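Local coordinates for sensory box/GGDEF domain protein (Colwellia psychrerythraea, PDB 3LYX) that probably senses a signal through this PAS domain and relays it to a GGDEF domain in the rest of the protein, a type linked to cyclic di-GMP synthesis, at residues F13-V21 and D31-Y40; I91-V99 and A111-T119. All blocks are in the same frame, centred on the assembly; numbering follows the deposited sequence.

Contact 1: F13-V21 and D31-Y40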
loop_
_atom_site.group_PDB
_atom_site.type_symbol
_atom_site.label_atom_id
_atom_site.label_comp_id
_atom_site.label_asym_id
_atom_site.label_seq_id
_atom_site.Cartn_x
_atom_site.Cartn_y
_atom_site.Cartn_z
ATOM N N PHE B 13 -0.691 -1.889 -5.688
ATOM C CA PHE B 13 0.764 -1.739 -5.664
ATOM C C PHE B 13 1.273 -0.356 -6.070
ATOM O O PHE B 13 1.937 0.320 -5.286
ATOM C CB PHE B 13 1.401 -2.797 -6.567
ATOM C CG PHE B 13 2.896 -2.890 -6.445
ATOM C CD1 PHE B 13 3.481 -3.395 -5.289
ATOM C CD2 PHE B 13 3.719 -2.514 -7.505
ATOM C CE1 PHE B 13 4.863 -3.531 -5.192
ATOM C CE2 PHE B 13 5.104 -2.647 -7.417
ATOM C CZ PHE B 13 5.677 -3.157 -6.258
ATOM N N ASP B 14 0.974 0.078 -7.289
ATOM C CA ASP B 14 1.454 1.386 -7.720
ATOM C C ASP B 14 0.584 2.579 -7.343
ATOM O O ASP B 14 0.802 3.680 -7.845
ATOM C CB ASP B 14 1.720 1.406 -9.230
ATOM C CG ASP B 14 3.106 0.872 -9.585
ATOM O OD1 ASP B 14 4.077 1.225 -8.881
ATOM O OD2 ASP B 14 3.226 0.109 -10.568
ATOM N N TYR B 15 -0.378 2.370 -6.449
ATOM C CA TYR B 15 -1.249 3.464 -6.027
ATOM C C TYR B 15 -1.129 3.837 -4.555
ATOM O O TYR B 15 -1.530 4.923 -4.161
ATOM C CB TYR B 15 -2.702 3.137 -6.370
ATOM C CG TYR B 15 -2.944 3.130 -7.858
ATOM C CD1 TYR B 15 -2.921 4.316 -8.587
ATOM C CD2 TYR B 15 -3.170 1.940 -8.541
ATOM C CE1 TYR B 15 -3.120 4.320 -9.959
ATOM C CE2 TYR B 15 -3.368 1.933 -9.913
ATOM C CZ TYR B 15 -3.345 3.130 -10.616
ATOM O OH TYR B 15 -3.573 3.143 -11.972
ATOM N N VAL B 16 -0.574 2.947 -3.740
ATOM C CA VAL B 16 -0.419 3.240 -2.319
ATOM C C VAL B 16 0.685 4.275 -2.070
ATOM O O VAL B 16 1.568 4.473 -2.906
ATOM C CB VAL B 16 -0.101 1.950 -1.516
ATOM C CG1 VAL B 16 -1.257 0.957 -1.641
ATOM C CG2 VAL B 16 1.204 1.317 -2.028
ATOM N N PHE B 17 0.624 4.942 -0.923
ATOM C CA PHE B 17 1.625 5.939 -0.571
ATOM C C PHE B 17 2.833 5.214 0.009
ATOM O O PHE B 17 3.947 5.736 0.018
ATOM C CB PHE B 17 1.061 6.915 0.459
ATOM C CG PHE B 17 2.058 7.932 0.944
ATOM C CD1 PHE B 17 2.674 8.810 0.052
ATOM C CD2 PHE B 17 2.370 8.024 2.300
ATOM C CE1 PHE B 17 3.590 9.771 0.503
ATOM C CE2 PHE B 17 3.282 8.979 2.764
ATOM C CZ PHE B 17 3.894 9.856 1.860
ATOM N N ASP B 18 2.586 4.013 0.513
ATOM C CA ASP B 18 3.629 3.169 1.079
ATOM C C ASP B 18 4.680 2.838 0.027
ATOM O O ASP B 18 4.345 2.543 -1.113
ATOM C CB ASP B 18 3.020 1.857 1.566
ATOM C CG ASP B 18 2.023 2.059 2.681
ATOM O OD1 ASP B 18 2.418 1.852 3.850
ATOM O OD2 ASP B 18 0.855 2.434 2.381
ATOM N N ALA B 19 5.948 2.878 0.413
ATOM C CA ALA B 19 7.021 2.523 -0.512
ATOM C C ALA B 19 7.263 1.026 -0.340
ATOM O O ALA B 19 7.739 0.570 0.710
ATOM C CB ALA B 19 8.276 3.302 -0.173
ATOM N N ILE B 20 6.903 0.257 -1.362
ATOM C CA ILE B 20 7.089 -1.187 -1.337
ATOM C C ILE B 20 8.388 -1.538 -2.061
ATOM O O ILE B 20 8.629 -1.072 -3.176
ATOM C CB ILE B 20 5.937 -1.929 -2.063
ATOM C CG1 ILE B 20 4.579 -1.531 -1.466
ATOM C CG2 ILE B 20 6.133 -3.440 -1.946
ATOM C CD1 ILE B 20 4.448 -1.842 0.004
ATOM N N VAL B 21 9.229 -2.345 -1.423
ATOM C CA VAL B 21 10.479 -2.779 -2.040
ATOM C C VAL B 21 10.584 -4.279 -1.836
ATOM O O VAL B 21 10.717 -4.757 -0.704
ATOM C CB VAL B 21 11.713 -2.103 -1.404
ATOM C CG1 VAL B 21 12.989 -2.561 -2.112
ATOM C CG2 VAL B 21 11.579 -0.595 -1.491
ATOM N N ASP B 31 11.252 -5.819 -7.326
ATOM C CA ASP B 31 10.034 -5.049 -7.604
ATOM C C ASP B 31 10.109 -3.756 -6.797
ATOM O O ASP B 31 10.693 -3.713 -5.712
ATOM C CB ASP B 31 8.754 -5.838 -7.297
ATOM C CG ASP B 31 7.642 -5.581 -8.340
ATOM O OD1 ASP B 31 6.691 -6.381 -8.422
ATOM O OD2 ASP B 31 7.718 -4.580 -9.084
ATOM N N TRP B 32 9.517 -2.703 -7.348
ATOM C CA TRP B 32 9.587 -1.363 -6.778
ATOM C C TRP B 32 8.331 -0.631 -7.250
ATOM O O TRP B 32 8.048 -0.627 -8.447
ATOM C CB TRP B 32 10.873 -0.741 -7.359
ATOM C CG TRP B 32 11.241 0.666 -7.014
ATOM C CD1 TRP B 32 10.902 1.795 -7.701
ATOM C CD2 TRP B 32 12.116 1.084 -5.963
ATOM N NE1 TRP B 32 11.518 2.890 -7.149
ATOM C CE2 TRP B 32 12.268 2.483 -6.078
ATOM C CE3 TRP B 32 12.787 0.410 -4.932
ATOM C CZ2 TRP B 32 13.064 3.223 -5.204
ATOM C CZ3 TRP B 32 13.579 1.144 -4.061
ATOM C CH2 TRP B 32 13.711 2.538 -4.203
ATOM N N ASN B 33 7.572 -0.028 -6.334
ATOM C CA ASN B 33 6.351 0.686 -6.730
ATOM C C ASN B 33 6.589 2.192 -6.757
ATOM O O ASN B 33 7.664 2.665 -6.379
ATOM C CB ASN B 33 5.191 0.352 -5.776
ATOM C CG ASN B 33 5.397 0.917 -4.376
ATOM O OD1 ASN B 33 6.520 1.212 -3.972
ATOM N ND2 ASN B 33 4.308 1.052 -3.624
ATOM N N LYS B 34 5.586 2.945 -7.201
ATOM C CA LYS B 34 5.695 4.399 -7.293
ATOM C C LYS B 34 6.024 5.013 -5.945
ATOM O O LYS B 34 6.785 5.984 -5.859
ATOM C CB LYS B 34 4.393 5.001 -7.823
ATOM C CG LYS B 34 3.928 4.437 -9.168
ATOM C CD LYS B 34 4.929 4.708 -10.289
ATOM C CE LYS B 34 4.448 4.104 -11.607
ATOM N NZ LYS B 34 5.379 4.375 -12.748
ATOM N N GLY B 35 5.437 4.444 -4.892
ATOM C CA GLY B 35 5.686 4.933 -3.550
ATOM C C GLY B 35 7.164 4.977 -3.209
ATOM O O GLY B 35 7.631 5.920 -2.573
ATOM N N SER B 36 7.908 3.958 -3.629
ATOM C CA SER B 36 9.338 3.918 -3.345
ATOM C C SER B 36 10.072 4.976 -4.165
ATOM O O SER B 36 11.053 5.559 -3.705
ATOM C CB SER B 36 9.899 2.525 -3.639
ATOM O OG SER B 36 9.358 1.565 -2.742
ATOM N N GLU B 37 9.596 5.228 -5.380
ATOM C CA GLU B 37 10.216 6.247 -6.216
ATOM C C GLU B 37 10.090 7.600 -5.520
ATOM O O GLU B 37 11.049 8.369 -5.463
ATOM C CB GLU B 37 9.556 6.308 -7.594
ATOM C CG GLU B 37 9.871 7.603 -8.346
ATOM C CD GLU B 37 9.613 7.511 -9.839
ATOM O OE1 GLU B 37 8.634 6.855 -10.247
ATOM O OE2 GLU B 37 10.390 8.112 -10.606
ATOM N N THR B 38 8.903 7.878 -4.985
ATOM C CA THR B 38 8.648 9.133 -4.282
ATOM C C THR B 38 9.498 9.232 -3.026
ATOM O O THR B 38 10.053 10.288 -2.728
ATOM C CB THR B 38 7.156 9.271 -3.861
ATOM O OG1 THR B 38 6.320 9.302 -5.024
ATOM C CG2 THR B 38 6.937 10.559 -3.075
ATOM N N LEU B 39 9.618 8.131 -2.293
ATOM C CA LEU B 39 10.389 8.152 -1.054
ATOM C C LEU B 39 11.902 8.164 -1.212
ATOM O O LEU B 39 12.586 8.987 -0.603
ATOM C CB LEU B 39 10.004 6.963 -0.176
ATOM C CG LEU B 39 10.757 6.799 1.145
ATOM C CD1 LEU B 39 10.430 7.954 2.098
ATOM C CD2 LEU B 39 10.355 5.481 1.761
ATOM N N TYR B 40 12.417 7.246 -2.028
ATOM C CA TYR B 40 13.854 7.106 -2.217
ATOM C C TYR B 40 14.463 7.942 -3.336
ATOM O O TYR B 40 15.666 8.240 -3.305
ATOM C CB TYR B 40 14.190 5.628 -2.441
ATOM C CG TYR B 40 13.869 4.742 -1.254
ATOM C CD1 TYR B 40 14.605 4.829 -0.075
ATOM C CD2 TYR B 40 12.809 3.824 -1.305
ATOM C CE1 TYR B 40 14.290 4.020 1.039
ATOM C CE2 TYR B 40 12.492 3.017 -0.213
ATOM C CZ TYR B 40 13.236 3.123 0.956
ATOM O OH TYR B 40 12.927 2.332 2.041
HETATM O O HOH W 1 2.806 3.011 -5.249
HETATM O O HOH W 2 6.158 7.937 -0.944
#
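Asn33 grips the 13-21 segment with both ends of its side-chain amide. ND2 donates to Phe13 O at 3.0 Å and to Asp18 O at 2.9 Å, and both acceptors lie close to the amide plane, so the two N-H groups are spent on two separate peptides of the loop. OD1 takes Ile20 N at 2.8 Å and Ser36 N from opposite faces of its plane, each donor well out of the plane. With CG set between the backbone N and the carbonyl carbon (chi1 68°), OD1 comes within bonding distance of Ser36 N while ND2 reaches the loop carbonyls, and the bond from Ser36 N makes Asn33 the N-cap of helix 34-40. Four bonds thus fix the rotation of a buried group. Its CB, meanwhile, sits over one face of the Phe13 ring, 3.5 Å from the ring centroid, in a CH-pi contact.

The cap lies where the first hairpin of the PAS fold, strands 19-24 and 29-32, gives way to helix 34-40. Strand pairing here is short: Val21 and Trp32 form an antiparallel non-hydrogen-bonded pair, and Val21 CG2 lies 3.7 Å from Trp32 CZ3 as the two side chains run side by side. Packing is tight at Gly35, whose CA passes close to the carbonyl oxygens of Phe17 and Asp18; a CB would collide with Asp18 O. Ala19 CB meets Leu39 CD2 at 3.6 Å. One water receives Gly35 N and donates to the carbonyl oxygens of Phe13 and Val16, bridging loop and helix. Near the solvent side, Asp14 OD1 accepts Lys34 N at 2.8 Å, while the aliphatic CG of Lys34 lies against that carboxylate. Asp31 turns its OD1 to Arg9 of the second subunit in a salt bridge.

Contact 2: I91-V99 and A111-T119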
loop_
_atom_site.group_PDB
_atom_site.type_symbol
_atom_site.label_atom_id
_atom_site.label_comp_id
_atom_site.label_asym_id
_atom_site.label_seq_id
_atom_site.Cartn_x
_atom_site.Cartn_y
_atom_site.Cartn_z
ATOM N N ILE B 91 20.073 12.532 3.780
ATOM C CA ILE B 91 19.751 11.443 4.691
ATOM C C ILE B 91 18.456 11.735 5.438
ATOM O O ILE B 91 18.131 12.890 5.707
ATOM C CB ILE B 91 20.887 11.225 5.727
ATOM C CG1 ILE B 91 22.131 10.645 5.044
ATOM C CG2 ILE B 91 20.424 10.272 6.812
ATOM C CD1 ILE B 91 22.749 11.541 3.991
ATOM N N GLY B 92 17.719 10.681 5.768
ATOM C CA GLY B 92 16.472 10.846 6.488
ATOM C C GLY B 92 16.155 9.597 7.280
ATOM O O GLY B 92 16.941 8.655 7.283
ATOM N N TRP B 93 15.021 9.589 7.974
ATOM C CA TRP B 93 14.622 8.418 8.747
ATOM C C TRP B 93 13.299 7.895 8.217
ATOM O O TRP B 93 12.460 8.665 7.751
ATOM C CB TRP B 93 14.476 8.746 10.238
ATOM C CG TRP B 93 15.766 9.020 10.936
ATOM C CD1 TRP B 93 16.463 10.193 10.947
ATOM C CD2 TRP B 93 16.536 8.089 11.703
ATOM N NE1 TRP B 93 17.620 10.051 11.673
ATOM C CE2 TRP B 93 17.691 8.768 12.147
ATOM C CE3 TRP B 93 16.362 6.744 12.058
ATOM C CZ2 TRP B 93 18.672 8.148 12.926
ATOM C CZ3 TRP B 93 17.337 6.128 12.832
ATOM C CH2 TRP B 93 18.476 6.830 13.256
ATOM N N ILE B 94 13.120 6.580 8.291
ATOM C CA ILE B 94 11.898 5.943 7.820
ATOM C C ILE B 94 11.447 4.878 8.806
ATOM O O ILE B 94 12.247 4.345 9.578
ATOM C CB ILE B 94 12.109 5.242 6.461
ATOM C CG1 ILE B 94 13.271 4.249 6.569
ATOM C CG2 ILE B 94 12.432 6.259 5.376
ATOM C CD1 ILE B 94 13.491 3.419 5.322
ATOM N N GLU B 95 10.154 4.596 8.796
ATOM C CA GLU B 95 9.599 3.542 9.629
ATOM C C GLU B 95 9.589 2.400 8.618
ATOM O O GLU B 95 9.039 2.541 7.525
ATOM C CB GLU B 95 8.173 3.883 10.073
ATOM C CG GLU B 95 7.408 2.680 10.618
ATOM C CD GLU B 95 6.145 3.075 11.361
ATOM O OE1 GLU B 95 5.362 3.889 10.825
ATOM O OE2 GLU B 95 5.936 2.567 12.484
ATOM N N SER B 96 10.210 1.283 8.967
ATOM C CA SER B 96 10.301 0.174 8.029
ATOM C C SER B 96 9.901 -1.181 8.611
ATOM O O SER B 96 10.005 -1.416 9.819
ATOM C CB SER B 96 11.736 0.117 7.471
ATOM O OG SER B 96 11.902 -0.959 6.564
ATOM N N MET B 97 9.441 -2.061 7.731
ATOM C CA MET B 97 9.025 -3.404 8.112
ATOM C C MET B 97 9.480 -4.357 7.014
ATOM O O MET B 97 9.474 -4.011 5.837
ATOM C CB MET B 97 7.507 -3.459 8.249
ATOM C CG MET B 97 6.946 -4.810 8.645
ATOM S SD MET B 97 5.188 -4.883 8.233
ATOM C CE MET B 97 5.315 -5.243 6.518
ATOM N N CYS B 98 9.872 -5.560 7.404
ATOM C CA CYS B 98 10.332 -6.554 6.448
ATOM C C CYS B 98 9.830 -7.942 6.831
ATOM O O CYS B 98 9.940 -8.357 7.985
ATOM C CB CYS B 98 11.866 -6.558 6.399
ATOM S SG CYS B 98 12.580 -7.645 5.123
ATOM N N VAL B 99 9.250 -8.644 5.864
ATOM C CA VAL B 99 8.773 -10.003 6.090
ATOM C C VAL B 99 9.232 -10.842 4.907
ATOM O O VAL B 99 9.429 -10.325 3.808
ATOM C CB VAL B 99 7.224 -10.086 6.235
ATOM C CG1 VAL B 99 6.774 -9.207 7.397
ATOM C CG2 VAL B 99 6.527 -9.670 4.942
ATOM N N ALA B 111 12.338 -11.207 0.240
ATOM C CA ALA B 111 11.653 -10.413 1.243
ATOM C C ALA B 111 10.785 -9.301 0.666
ATOM O O ALA B 111 10.951 -8.867 -0.486
ATOM C CB ALA B 111 12.674 -9.811 2.206
ATOM N N LEU B 112 9.871 -8.839 1.512
ATOM C CA LEU B 112 8.946 -7.763 1.194
ATOM C C LEU B 112 9.212 -6.644 2.192
ATOM O O LEU B 112 9.137 -6.855 3.403
ATOM C CB LEU B 112 7.499 -8.252 1.332
ATOM C CG LEU B 112 6.364 -7.238 1.102
ATOM C CD1 LEU B 112 6.289 -6.857 -0.368
ATOM C CD2 LEU B 112 5.035 -7.856 1.531
ATOM N N GLY B 113 9.555 -5.466 1.686
ATOM C CA GLY B 113 9.802 -4.338 2.562
ATOM C C GLY B 113 8.737 -3.261 2.391
ATOM O O GLY B 113 8.348 -2.951 1.263
ATOM N N ILE B 114 8.256 -2.712 3.505
ATOM C CA ILE B 114 7.250 -1.640 3.499
ATOM C C ILE B 114 7.903 -0.463 4.220
ATOM O O ILE B 114 8.417 -0.616 5.330
ATOM C CB ILE B 114 5.947 -2.047 4.260
ATOM C CG1 ILE B 114 5.245 -3.199 3.543
ATOM C CG2 ILE B 114 4.982 -0.851 4.320
ATOM C CD1 ILE B 114 6.053 -4.458 3.460
ATOM N N ASN B 115 7.882 0.714 3.608
ATOM C CA ASN B 115 8.552 1.855 4.212
ATOM C C ASN B 115 7.744 3.156 4.172
ATOM O O ASN B 115 6.926 3.357 3.276
ATOM C CB ASN B 115 9.895 2.057 3.496
ATOM C CG ASN B 115 10.754 0.799 3.492
ATOM O OD1 ASN B 115 11.558 0.579 4.400
ATOM N ND2 ASN B 115 10.574 -0.041 2.478
ATOM N N ARG B 116 8.001 4.032 5.145
ATOM C CA ARG B 116 7.331 5.331 5.250
ATOM C C ARG B 116 8.248 6.395 5.852
ATOM O O ARG B 116 8.868 6.186 6.896
ATOM C CB ARG B 116 6.071 5.234 6.119
ATOM C CG ARG B 116 4.857 4.620 5.431
ATOM C CD ARG B 116 3.704 4.492 6.413
ATOM N NE ARG B 116 4.041 3.605 7.523
ATOM C CZ ARG B 116 4.078 2.276 7.443
ATOM N NH1 ARG B 116 3.790 1.662 6.302
ATOM N NH2 ARG B 116 4.413 1.557 8.505
ATOM N N ASP B 117 8.314 7.544 5.193
ATOM C CA ASP B 117 9.137 8.651 5.653
ATOM C C ASP B 117 8.709 9.107 7.040
ATOM O O ASP B 117 7.522 9.272 7.315
ATOM C CB ASP B 117 9.042 9.827 4.676
ATOM C CG ASP B 117 9.603 11.107 5.255
ATOM O OD1 ASP B 117 10.667 11.047 5.909
ATOM O OD2 ASP B 117 8.985 12.176 5.056
ATOM N N ILE B 118 9.698 9.313 7.902
ATOM C CA ILE B 118 9.465 9.743 9.268
ATOM C C ILE B 118 10.454 10.865 9.614
ATOM O O ILE B 118 10.464 11.383 10.735
ATOM C CB ILE B 118 9.630 8.522 10.229
ATOM C CG1 ILE B 118 8.351 8.325 11.033
ATOM C CG2 ILE B 118 10.849 8.684 11.127
ATOM C CD1 ILE B 118 7.164 7.967 10.183
ATOM N N THR B 119 11.266 11.240 8.625
ATOM C CA THR B 119 12.286 12.278 8.777
ATOM C C THR B 119 11.815 13.453 9.629
ATOM O O THR B 119 12.401 13.739 10.675
ATOM C CB THR B 119 12.759 12.810 7.401
ATOM O OG1 THR B 119 11.656 13.421 6.719
ATOM C CG2 THR B 119 13.311 11.674 6.547
#
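Ser96 OG donates to Asn115 OD1 at 2.7 Å, joining two side chains on the same face of the sheet as Cys98. The hydroxyl approaches from above the amide plane, 37° out of it. Ser96 holds OG anti to its own nitrogen (chi1 179°), while Asn115 has CG anti to its carbonyl carbon, a torsion that brings its amide across to the Ser96 hydroxyl. Asn115 ND2 gives a weak bond to Ala19 O on the next strand, so the amide spans three strands. Were Asn115 replaced by an alanine, the Ser96 hydroxyl would probably lose its acceptor and Ala19 O its weak bond from ND2, and a gap would open beside Ile94 CD1, which lies 3.6 Å from Asn115 OD1.

The strands form the long antiparallel hairpin 91-102 and 108-117 of the PAS sheet, with hydrogen-bonded pairs at Glu95-Arg116, Met97-Ile114 and Val99-Leu112. Glu95 N reaches Arg116 O at 2.8 Å, and Val99 O takes Leu112 N. Beyond the last bridge, Ile118 N still donates to Trp93 O, continuing the ladder past the end of strand 108-117.

The opposite face carries Glu95, Met97 and Val99 beside Arg116, Ile114 and Leu112. Met97 turns at chi3 and lays CE against Ile114 CD1 at 3.2 Å, a tight carbon contact. Tyr15 of the second subunit packs on Met97, Val99 and Leu112. Glu95 and Arg116 run side by side; OE1 meets the guanidinium at its edge, but the planes are 67° apart and the bond to NH2 is weak at 3.4 Å. The stronger partner of Arg116 is Asp18, through NH1. Placed between two carboxylates, the guanidinium is likely to offset part of their negative charge.

How the contacts relate
From the N terminus, helix 3-11 leads into the loop of contact 1, which closes the short 22-30 connection, where the first hairpin turns. The chain then runs through helices 44-47 and 61-75 and strand 78-85 before contact 2 closes the second hairpin around its 100-110 connection. The two are in series, neither nested nor crossed, yet they meet in space because strands 19-24 and 108-117 are neighbours in the sheet. Val21 O lies 2.8 Å from Gly113 N, a probable hydrogen bond, and Leu39 and Tyr40 of helix 34-40 pack on Asp117 and Asn115. Both contacts also reach the second subunit, so the dimer interface draws on both hairpins.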